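Local coordinates for foldase protein PrsA (Bacillus subtilis, PDB 4WO7), which helps secreted proteins fold outside the cell after translocation and has peptidyl-prolyl cis-trans isomerase activity that is not essential for its role in vivo, at residues Asp70-Thr73 / Ala74-Gln78; Asp106-Ile109 / Lys110-Trp113; Glu152-Asp156 / Ser157-Lys161. One frame throughout, in Å; residues are numbered along the deposited sequence.

Contact 1 of 3, residues Asp70-Thr73 / Ala74-Gln78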
ATOM      1  N   ASP A  70      -2.636  22.205   4.175  1.00205.25           N
ATOM      2  CA  ASP A  70      -1.626  22.653   3.198  1.00207.55           C
ATOM      3  C   ASP A  70      -1.501  21.817   1.927  1.00206.55           C
ATOM      4  O   ASP A  70      -1.457  22.356   0.831  1.00224.32           O
ATOM      5  CB  ASP A  70      -0.243  22.705   3.858  1.00198.49           C
ATOM      6  CG  ASP A  70      -0.211  23.594   5.083  1.00193.62           C
ATOM      7  OD1 ASP A  70      -0.873  24.653   5.071  1.00191.24           O
ATOM      8  OD2 ASP A  70       0.486  23.235   6.055  1.00191.94           O
ATOM      9  N   GLN A  71      -1.432  20.503   2.081  1.00226.77           N
ATOM     10  CA  GLN A  71      -1.430  19.578   0.954  1.00186.28           C
ATOM     11  C   GLN A  71      -2.781  19.636   0.269  1.00188.53           C
ATOM     12  O   GLN A  71      -2.947  19.238  -0.883  1.00172.76           O
ATOM     13  CB  GLN A  71      -1.132  18.175   1.459  1.00184.63           C
ATOM     14  CG  GLN A  71       0.225  18.088   2.129  1.00193.00           C
ATOM     15  CD  GLN A  71       0.243  17.094   3.265  1.00198.76           C
ATOM     16  OE1 GLN A  71       0.619  15.934   3.095  1.00197.86           O
ATOM     17  NE2 GLN A  71      -0.169  17.553   4.443  1.00205.56           N
ATOM     18  N   TYR A  72      -3.739  20.168   1.014  1.00174.00           N
ATOM     19  CA  TYR A  72      -5.109  20.307   0.583  1.00168.12           C
ATOM     20  C   TYR A  72      -5.185  21.196  -0.660  1.00165.57           C
ATOM     21  O   TYR A  72      -5.886  20.871  -1.617  1.00156.24           O
ATOM     22  CB  TYR A  72      -5.927  20.889   1.738  1.00167.73           C
ATOM     23  CG  TYR A  72      -7.413  20.951   1.521  1.00153.94           C
ATOM     24  CD1 TYR A  72      -7.996  21.958   0.768  1.00149.03           C
ATOM     25  CD2 TYR A  72      -8.241  20.000   2.101  1.00146.77           C
ATOM     26  CE1 TYR A  72      -9.365  22.005   0.584  1.00149.35           C
ATOM     27  CE2 TYR A  72      -9.605  20.036   1.926  1.00145.52           C
ATOM     28  CZ  TYR A  72     -10.164  21.042   1.166  1.00148.68           C
ATOM     29  OH  TYR A  72     -11.525  21.086   0.985  1.00151.22           O
ATOM     30  N   THR A  73      -4.459  22.315  -0.640  1.00173.19           N
ATOM     31  CA  THR A  73      -4.535  23.305  -1.718  1.00171.18           C
ATOM     32  C   THR A  73      -4.024  22.746  -3.045  1.00162.88           C
ATOM     33  O   THR A  73      -4.446  23.183  -4.117  1.00167.72           O
ATOM     34  CB  THR A  73      -3.709  24.577  -1.386  1.00167.20           C
ATOM     35  OG1 THR A  73      -4.106  25.657  -2.240  1.00156.55           O
ATOM     36  CG2 THR A  73      -2.203  24.336  -1.535  1.00167.71           C
ATOM     37  N   ALA A  74      -3.116  21.778  -2.969  1.00164.31           N
ATOM     38  CA  ALA A  74      -2.593  21.131  -4.166  1.00148.02           C
ATOM     39  C   ALA A  74      -3.679  20.287  -4.810  1.00151.50           C
ATOM     40  O   ALA A  74      -3.876  20.325  -6.024  1.00146.00           O
ATOM     41  CB  ALA A  74      -1.376  20.277  -3.831  1.00146.65           C
ATOM     42  N   LEU A  75      -4.386  19.529  -3.981  1.00140.55           N
ATOM     43  CA  LEU A  75      -5.500  18.722  -4.444  1.00137.96           C
ATOM     44  C   LEU A  75      -6.652  19.575  -4.960  1.00136.95           C
ATOM     45  O   LEU A  75      -7.321  19.206  -5.925  1.00136.78           O
ATOM     46  CB  LEU A  75      -6.001  17.829  -3.306  1.00135.35           C
ATOM     47  CG  LEU A  75      -5.200  16.579  -2.932  1.00126.78           C
ATOM     48  CD1 LEU A  75      -3.699  16.790  -3.063  1.00131.13           C
ATOM     49  CD2 LEU A  75      -5.554  16.159  -1.511  1.00120.37           C
ATOM     50  N   GLU A  76      -6.876  20.717  -4.320  1.00135.22           N
ATOM     51  CA  GLU A  76      -7.965  21.600  -4.713  1.00129.99           C
ATOM     52  C   GLU A  76      -7.660  22.267  -6.050  1.00133.26           C
ATOM     53  O   GLU A  76      -8.563  22.544  -6.839  1.00137.11           O
ATOM     54  CB  GLU A  76      -8.220  22.647  -3.628  1.00128.91           C
ATOM     55  CG  GLU A  76      -9.385  23.570  -3.922  1.00130.26           C
ATOM     56  CD  GLU A  76     -10.224  23.844  -2.688  1.00134.50           C
ATOM     57  OE1 GLU A  76     -10.021  24.897  -2.048  1.00140.04           O
ATOM     58  OE2 GLU A  76     -11.087  23.003  -2.355  1.00131.14           O
ATOM     59  N   LYS A  77      -6.379  22.515  -6.303  1.00135.67           N
ATOM     60  CA  LYS A  77      -5.955  23.118  -7.560  1.00137.28           C
ATOM     61  C   LYS A  77      -5.901  22.034  -8.641  1.00134.66           C
ATOM     62  O   LYS A  77      -6.262  22.278  -9.793  1.00133.98           O
ATOM     63  CB  LYS A  77      -4.594  23.812  -7.400  1.00142.80           C
ATOM     64  CG  LYS A  77      -4.142  24.641  -8.605  1.00144.88           C
ATOM     65  CD  LYS A  77      -4.907  25.960  -8.699  1.00148.19           C
ATOM     66  CE  LYS A  77      -4.429  26.812  -9.869  1.00151.27           C
ATOM     67  NZ  LYS A  77      -3.001  27.220  -9.723  1.00155.58           N
ATOM     68  N   GLN A  78      -5.443  20.840  -8.265  1.00131.92           N
ATOM     69  CA  GLN A  78      -5.248  19.759  -9.231  1.00132.87           C
ATOM     70  C   GLN A  78      -6.562  19.137  -9.717  1.00140.07           C
ATOM     71  O   GLN A  78      -6.733  18.905 -10.914  1.00144.25           O
ATOM     72  CB  GLN A  78      -4.385  18.639  -8.641  1.00124.63           C
ATOM     73  CG  GLN A  78      -4.013  17.574  -9.675  1.00118.61           C
ATOM     74  CD  GLN A  78      -3.590  16.258  -9.059  1.00119.26           C
ATOM     75  OE1 GLN A  78      -2.851  16.222  -8.076  1.00118.95           O
ATOM     76  NE2 GLN A  78      -4.065  15.160  -9.642  1.00124.34           N
TER
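Tyr72 and Glu76 meet one helical turn apart, a carboxylate oxygen against the ring carbon CE1. OE2 of Glu76 lies 3.5 Å from CE1 of Tyr72. OE1 of the same carboxylate sits at the edge of the ring, in its plane, 4.0 Å from CE1. The ring and the carboxylate stand almost perpendicular, with planes 82° apart. Both side chains leave the helix in the same way. CG is anti to the backbone N in each, with chi1 -173° for Tyr72 and -177° for Glu76. The spacing of four residues puts both on one side of the helix; the like torsions send the two chains off in the same sense. A bend further along Glu76 turns its carboxylate to the ring. In the backbone, Glu76 N donates to Tyr72 O at 2.9 Å.

Helix 71-78 is a short connecting helix between the longer helices 54-67 and 81-101. The Tyr72 ring packs on Leu61 and Lys65 of the first. Glu76 touches Lys81 and Leu84 of the second. The pair thus faces both neighbours where the chain turns from one long helix to the next.

Leu75, Ala74 and Lys77 bring side-chain carbons to carbonyl oxygens of the preceding turn. Leu75 sends its CD1 branch back to within 3.4 Å of Gln71 O. That oxygen also takes weak bonds from Ala74 N and Leu75 N, and the Ala74 methyl carbon CB approaches it at 3.5 Å. The Gln71 amide turns elsewhere: its NE2 bonds to Gly69 O. Lys77 N donates to Thr73 O at 3.0 Å, while Lys77 CB lies 3.3 Å from the same oxygen.

Contact 2 of 3, residues Asp106-Ile109 / Lys110-Trp113; sequences DADI and KEYW
Asp108 and Glu111 carry their carboxylates close together, and the two side chains run alongside each other in the same sense. Asp108 OD1 and Glu111 OE2 come within 3.8 Å, and the carboxylate planes are turned 55° from each other. Like charges this near probably repel. The other oxygen of Asp108, OD2, has its own mate in a salt bridge to Lys227, which is likely to ease the repulsion. The torsions explain the meeting. Asp108 holds CG beside its backbone N (chi1 -63°). Glu111 is extended beyond CG, and this length takes its carboxylate back along the helix to Asp108.

Helix 106-113 comes just before strand 119-127, the first strand in the chain of the four-stranded parvulin-type sheet. It packs against helix 216-228, which comes after strand 200-207, with Tyr112 on Leu219 and Val223 and Ile109 on Lys220. Trp113 meets Tyr212 edge-to-face and makes a cation-pi contact with Arg209.

Tyr112 and Trp113 share one conformation, with CG anti to the backbone N, yet consecutive places on the helix send their rings in different directions. Their CB atoms rest on carbonyl oxygens of the previous turn. Tyr112 CB is 3.4 Å from Asp108 O, and Trp113 CB is 3.5 Å from Ile109 O. Lys110 starts extended and then bends at its last two torsions. Its CB lies 3.5 Å from Asp106 O. The same oxygen accepts a nearly straight bond from Lys110 N at 2.9 Å (169°). Trp113 N bonds to Ile109 O at 2.8 Å.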
ATOM      1  N   ASP A 106     -24.995  -7.882  20.980  1.00118.33           N
ATOM      2  CA  ASP A 106     -24.514  -7.770  22.353  1.00119.29           C
ATOM      3  C   ASP A 106     -23.265  -8.610  22.550  1.00116.66           C
ATOM      4  O   ASP A 106     -22.483  -8.367  23.471  1.00121.58           O
ATOM      5  CB  ASP A 106     -25.587  -8.179  23.360  1.00124.97           C
ATOM      6  CG  ASP A 106     -26.744  -7.223  23.366  1.00130.69           C
ATOM      7  OD1 ASP A 106     -26.761  -6.372  22.457  1.00133.67           O
ATOM      8  OD2 ASP A 106     -27.557  -7.246  24.320  1.00132.40           O
ATOM      9  N   ALA A 107     -23.081  -9.604  21.687  1.00109.86           N
ATOM     10  CA  ALA A 107     -21.856 -10.380  21.705  1.00113.18           C
ATOM     11  C   ALA A 107     -20.704  -9.459  21.352  1.00111.16           C
ATOM     12  O   ALA A 107     -19.650  -9.513  21.973  1.00113.20           O
ATOM     13  CB  ALA A 107     -21.928 -11.546  20.728  1.00115.08           C
ATOM     14  N   ASP A 108     -20.922  -8.592  20.369  1.00122.38           N
ATOM     15  CA  ASP A 108     -19.910  -7.620  19.978  1.00121.67           C
ATOM     16  C   ASP A 108     -19.616  -6.633  21.115  1.00106.21           C
ATOM     17  O   ASP A 108     -18.480  -6.183  21.268  1.00102.20           O
ATOM     18  CB  ASP A 108     -20.343  -6.865  18.720  1.00118.87           C
ATOM     19  CG  ASP A 108     -20.505  -7.778  17.515  1.00128.98           C
ATOM     20  OD1 ASP A 108     -19.868  -8.853  17.492  1.00138.15           O
ATOM     21  OD2 ASP A 108     -21.275  -7.427  16.594  1.00125.31           O
ATOM     22  N   ILE A 109     -20.635  -6.287  21.904  1.00104.52           N
ATOM     23  CA  ILE A 109     -20.453  -5.300  22.968  1.00107.01           C
ATOM     24  C   ILE A 109     -19.744  -5.902  24.170  1.00113.41           C
ATOM     25  O   ILE A 109     -18.828  -5.294  24.726  1.00114.32           O
ATOM     26  CB  ILE A 109     -21.791  -4.721  23.482  1.00106.19           C
ATOM     27  CG1 ILE A 109     -22.640  -4.165  22.342  1.00103.49           C
ATOM     28  CG2 ILE A 109     -21.533  -3.633  24.528  1.00102.19           C
ATOM     29  CD1 ILE A 109     -24.079  -3.910  22.747  1.00101.40           C
ATOM     30  N   LYS A 110     -20.165  -7.098  24.567  1.00118.34           N
ATOM     31  CA  LYS A 110     -19.553  -7.762  25.709  1.00117.45           C
ATOM     32  C   LYS A 110     -18.141  -8.155  25.314  1.00120.90           C
ATOM     33  O   LYS A 110     -17.231  -8.161  26.140  1.00118.25           O
ATOM     34  CB  LYS A 110     -20.360  -8.984  26.152  1.00123.82           C
ATOM     35  CG  LYS A 110     -20.076  -9.405  27.597  1.00137.35           C
ATOM     36  CD  LYS A 110     -21.036 -10.482  28.084  1.00152.86           C
ATOM     37  CE  LYS A 110     -20.442 -11.876  27.947  1.00161.36           C
ATOM     38  NZ  LYS A 110     -19.485 -12.202  29.046  1.00167.96           N
ATOM     39  N   GLU A 111     -17.974  -8.463  24.032  1.00110.13           N
ATOM     40  CA  GLU A 111     -16.671  -8.772  23.459  1.00112.13           C
ATOM     41  C   GLU A 111     -15.743  -7.572  23.477  1.00106.19           C
ATOM     42  O   GLU A 111     -14.528  -7.726  23.557  1.00109.81           O
ATOM     43  CB  GLU A 111     -16.823  -9.239  22.017  1.00116.40           C
ATOM     44  CG  GLU A 111     -15.512  -9.476  21.302  1.00126.74           C
ATOM     45  CD  GLU A 111     -15.712  -9.982  19.890  1.00136.57           C
ATOM     46  OE1 GLU A 111     -14.700 -10.212  19.195  1.00138.81           O
ATOM     47  OE2 GLU A 111     -16.879 -10.146  19.473  1.00139.38           O
ATOM     48  N   TYR A 112     -16.309  -6.383  23.310  1.00113.01           N
ATOM     49  CA  TYR A 112     -15.523  -5.157  23.372  1.00 90.02           C
ATOM     50  C   TYR A 112     -15.209  -4.811  24.828  1.00 89.99           C
ATOM     51  O   TYR A 112     -14.113  -4.341  25.144  1.00 80.89           O
ATOM     52  CB  TYR A 112     -16.251  -4.001  22.690  1.00 87.08           C
ATOM     53  CG  TYR A 112     -15.419  -2.738  22.600  1.00 89.93           C
ATOM     54  CD1 TYR A 112     -14.479  -2.573  21.591  1.00 86.63           C
ATOM     55  CD2 TYR A 112     -15.557  -1.722  23.534  1.00 93.09           C
ATOM     56  CE1 TYR A 112     -13.709  -1.425  21.509  1.00 90.25           C
ATOM     57  CE2 TYR A 112     -14.787  -0.571  23.461  1.00 93.34           C
ATOM     58  CZ  TYR A 112     -13.868  -0.428  22.446  1.00 94.41           C
ATOM     59  OH  TYR A 112     -13.107   0.719  22.376  1.00 99.47           O
ATOM     60  N   TRP A 113     -16.186  -5.029  25.706  1.00 90.02           N
ATOM     61  CA  TRP A 113     -16.018  -4.769  27.128  1.00 96.89           C
ATOM     62  C   TRP A 113     -14.850  -5.594  27.656  1.00108.09           C
ATOM     63  O   TRP A 113     -13.929  -5.053  28.266  1.00110.01           O
ATOM     64  CB  TRP A 113     -17.318  -5.123  27.865  1.00113.68           C
ATOM     65  CG  TRP A 113     -17.343  -4.847  29.333  1.00104.41           C
ATOM     66  CD1 TRP A 113     -17.628  -3.657  29.938  1.00103.26           C
ATOM     67  CD2 TRP A 113     -17.095  -5.785  30.388  1.00111.07           C
ATOM     68  NE1 TRP A 113     -17.564  -3.794  31.305  1.00106.86           N
ATOM     69  CE2 TRP A 113     -17.231  -5.090  31.606  1.00108.87           C
ATOM     70  CE3 TRP A 113     -16.749  -7.140  30.421  1.00116.25           C
ATOM     71  CZ2 TRP A 113     -17.045  -5.703  32.840  1.00 99.27           C
ATOM     72  CZ3 TRP A 113     -16.563  -7.745  31.649  1.00101.68           C
ATOM     73  CH2 TRP A 113     -16.711  -7.028  32.840  1.00141.76           C
TER

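Contact 3 of 3, residues Glu152-Asp156 / Ser157-Lys161; sequences EYSTD and SSASK
Asp156 and Ser158 form an Asx turn in the loop that joins helix 146-153 to strand 164-169 of the parvulin-type domain. Parvulins carry an active-site cysteine or aspartate in this loop, and Asp156 probably corresponds to it.

The side-chain hydrogen bonds converge on one oxygen. Asp156 OD2 accepts from Ser158 OG at 2.7 Å and from Ser158 N at 3.1 Å. The hydroxyl meets OD2 at its anti lone pair, on the side away from OD1. The backbone donor comes from above the carboxylate plane, 51° out of it, along a fairly straight bond of 156°. Two donors from a single residue thus help to fix the rotation of the carboxylate. With CG anti to the backbone N (chi1 -168°), the Asp156 side chain swings forward over the turn to meet them. With an alanine here, Ser158 OG and Ser158 N would probably both lose this acceptor, and the hydroxyl would be set free to turn.

The backbone adds one bond: Ala159 N donates to Asp156 O at 3.1 Å. This closes the turn one residue further on.

Contacts with the sheet place the loop. Asp156 and Ser158 both touch His124 of strand 119-127. Ser154 OG bonds to Leu126 N and Thr155 OG1 to Leu126 O, which ties the start of the loop to the same strand.

Nonpolar packing is slight. Ser154 is the first residue to leave helical geometry after the helix, and its side chain starts toward the later residues. The Ala159 methyl faces it from across the turn, with Ser154 CB and Ala159 CB 3.9 Å apart.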
ATOM      1  N   GLU A 152      -4.714  24.044  20.163  1.00 90.77           N
ATOM      2  CA  GLU A 152      -3.844  25.201  19.992  1.00 90.38           C
ATOM      3  C   GLU A 152      -2.361  24.844  20.103  1.00 94.76           C
ATOM      4  O   GLU A 152      -1.541  25.385  19.359  1.00 93.80           O
ATOM      5  CB  GLU A 152      -4.180  26.288  21.016  1.00 93.30           C
ATOM      6  CG  GLU A 152      -3.404  27.583  20.802  1.00105.08           C
ATOM      7  CD  GLU A 152      -3.756  28.646  21.824  1.00116.96           C
ATOM      8  OE1 GLU A 152      -4.702  28.420  22.609  1.00119.10           O
ATOM      9  OE2 GLU A 152      -3.091  29.705  21.839  1.00123.82           O
ATOM     10  N   TYR A 153      -2.019  23.941  21.023  1.00 96.84           N
ATOM     11  CA  TYR A 153      -0.617  23.684  21.362  1.00104.79           C
ATOM     12  C   TYR A 153      -0.071  22.313  20.973  1.00 97.03           C
ATOM     13  O   TYR A 153       1.103  22.202  20.615  1.00102.09           O
ATOM     14  CB  TYR A 153      -0.426  23.858  22.869  1.00103.20           C
ATOM     15  CG  TYR A 153      -0.512  25.289  23.335  1.00107.63           C
ATOM     16  CD1 TYR A 153      -1.740  25.885  23.592  1.00107.80           C
ATOM     17  CD2 TYR A 153       0.636  26.038  23.542  1.00110.81           C
ATOM     18  CE1 TYR A 153      -1.819  27.194  24.021  1.00110.44           C
ATOM     19  CE2 TYR A 153       0.567  27.344  23.975  1.00114.02           C
ATOM     20  CZ  TYR A 153      -0.661  27.917  24.214  1.00115.84           C
ATOM     21  OH  TYR A 153      -0.724  29.220  24.645  1.00121.68           O
ATOM     22  N   SER A 154      -0.901  21.276  21.021  1.00 91.80           N
ATOM     23  CA  SER A 154      -0.373  19.916  20.908  1.00 95.13           C
ATOM     24  C   SER A 154       0.227  19.657  19.527  1.00 93.83           C
ATOM     25  O   SER A 154      -0.308  20.084  18.503  1.00 90.58           O
ATOM     26  CB  SER A 154      -1.444  18.871  21.223  1.00 92.19           C
ATOM     27  OG  SER A 154      -0.833  17.608  21.457  1.00 88.05           O
ATOM     28  N   THR A 155       1.347  18.942  19.528  1.00 98.47           N
ATOM     29  CA  THR A 155       2.077  18.599  18.314  1.00104.67           C
ATOM     30  C   THR A 155       1.552  17.306  17.703  1.00109.54           C
ATOM     31  O   THR A 155       1.701  17.066  16.506  1.00112.46           O
ATOM     32  CB  THR A 155       3.593  18.426  18.627  1.00115.56           C
ATOM     33  OG1 THR A 155       4.088  19.580  19.317  1.00111.61           O
ATOM     34  CG2 THR A 155       4.422  18.195  17.366  1.00123.84           C
ATOM     35  N   ASP A 156       0.912  16.492  18.536  1.00109.09           N
ATOM     36  CA  ASP A 156       0.429  15.176  18.128  1.00110.07           C
ATOM     37  C   ASP A 156      -0.791  15.217  17.200  1.00112.77           C
ATOM     38  O   ASP A 156      -1.468  16.238  17.075  1.00112.35           O
ATOM     39  CB  ASP A 156       0.111  14.351  19.378  1.00115.35           C
ATOM     40  CG  ASP A 156      -0.109  12.887  19.071  1.00122.93           C
ATOM     41  OD1 ASP A 156       0.855  12.218  18.643  1.00129.29           O
ATOM     42  OD2 ASP A 156      -1.244  12.403  19.260  1.00123.13           O
ATOM     43  N   SER A 157      -1.047  14.083  16.551  1.00107.14           N
ATOM     44  CA  SER A 157      -2.169  13.921  15.631  1.00105.14           C
ATOM     45  C   SER A 157      -3.520  14.030  16.334  1.00 99.81           C
ATOM     46  O   SER A 157      -4.533  14.328  15.704  1.00101.20           O
ATOM     47  CB  SER A 157      -2.070  12.559  14.933  1.00108.47           C
ATOM     48  OG  SER A 157      -0.800  12.375  14.337  1.00113.96           O
ATOM     49  N   SER A 158      -3.521  13.794  17.642  1.00 95.79           N
ATOM     50  CA  SER A 158      -4.748  13.820  18.437  1.00 89.16           C
ATOM     51  C   SER A 158      -5.176  15.256  18.742  1.00 84.92           C
ATOM     52  O   SER A 158      -6.223  15.487  19.346  1.00 82.54           O
ATOM     53  CB  SER A 158      -4.550  13.047  19.746  1.00 88.97           C
ATOM     54  OG  SER A 158      -3.389  13.484  20.433  1.00 92.52           O
ATOM     55  N   ALA A 159      -4.353  16.211  18.315  1.00 88.94           N
ATOM     56  CA  ALA A 159      -4.580  17.624  18.589  1.00 88.26           C
ATOM     57  C   ALA A 159      -5.936  18.118  18.089  1.00 87.25           C
ATOM     58  O   ALA A 159      -6.585  18.924  18.755  1.00 84.56           O
ATOM     59  CB  ALA A 159      -3.464  18.447  17.967  1.00 95.39           C
ATOM     60  N   SER A 160      -6.362  17.632  16.927  1.00 91.81           N
ATOM     61  CA  SER A 160      -7.660  17.999  16.361  1.00 95.71           C
ATOM     62  C   SER A 160      -8.791  17.359  17.163  1.00 89.62           C
ATOM     63  O   SER A 160      -9.896  17.890  17.253  1.00 85.66           O
ATOM     64  CB  SER A 160      -7.751  17.570  14.895  1.00110.36           C
ATOM     65  OG  SER A 160      -6.623  18.005  14.158  1.00122.31           O
ATOM     66  N   LYS A 161      -8.478  16.211  17.753  1.00102.31           N
ATOM     67  CA  LYS A 161      -9.435  15.393  18.487  1.00109.08           C
ATOM     68  C   LYS A 161      -9.554  15.855  19.942  1.00 99.18           C
ATOM     69  O   LYS A 161     -10.134  15.166  20.783  1.00 99.14           O
ATOM     70  CB  LYS A 161      -8.966  13.939  18.432  1.00130.13           C
ATOM     71  CG  LYS A 161      -8.683  13.446  17.019  1.00145.61           C
ATOM     72  CD  LYS A 161      -8.188  12.011  17.003  1.00152.59           C
ATOM     73  CE  LYS A 161      -7.723  11.629  15.609  1.00167.99           C
ATOM     74  NZ  LYS A 161      -7.053  10.304  15.576  1.00158.14           N
TER

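Overall arrangement
The three contacts follow one another along the chain and do not touch. Contact 1 lies on a short helix between two long helices, and contact 2 on the opposite side of the chain's centre. Their centres are about 41 Å apart. Contact 2 is on the helix before strand 119-127, packed on helix 216-228. Contact 3 is inside the isomerase domain, beside His124 and at what is probably the active-site region. It lies about 30 Å from contact 2 and about 22 Å from contact 1, centre to centre. The nearest atoms of contacts 1 and 3 are about 11 Å apart. Those of contacts 2 and 3 are about 13 Å apart.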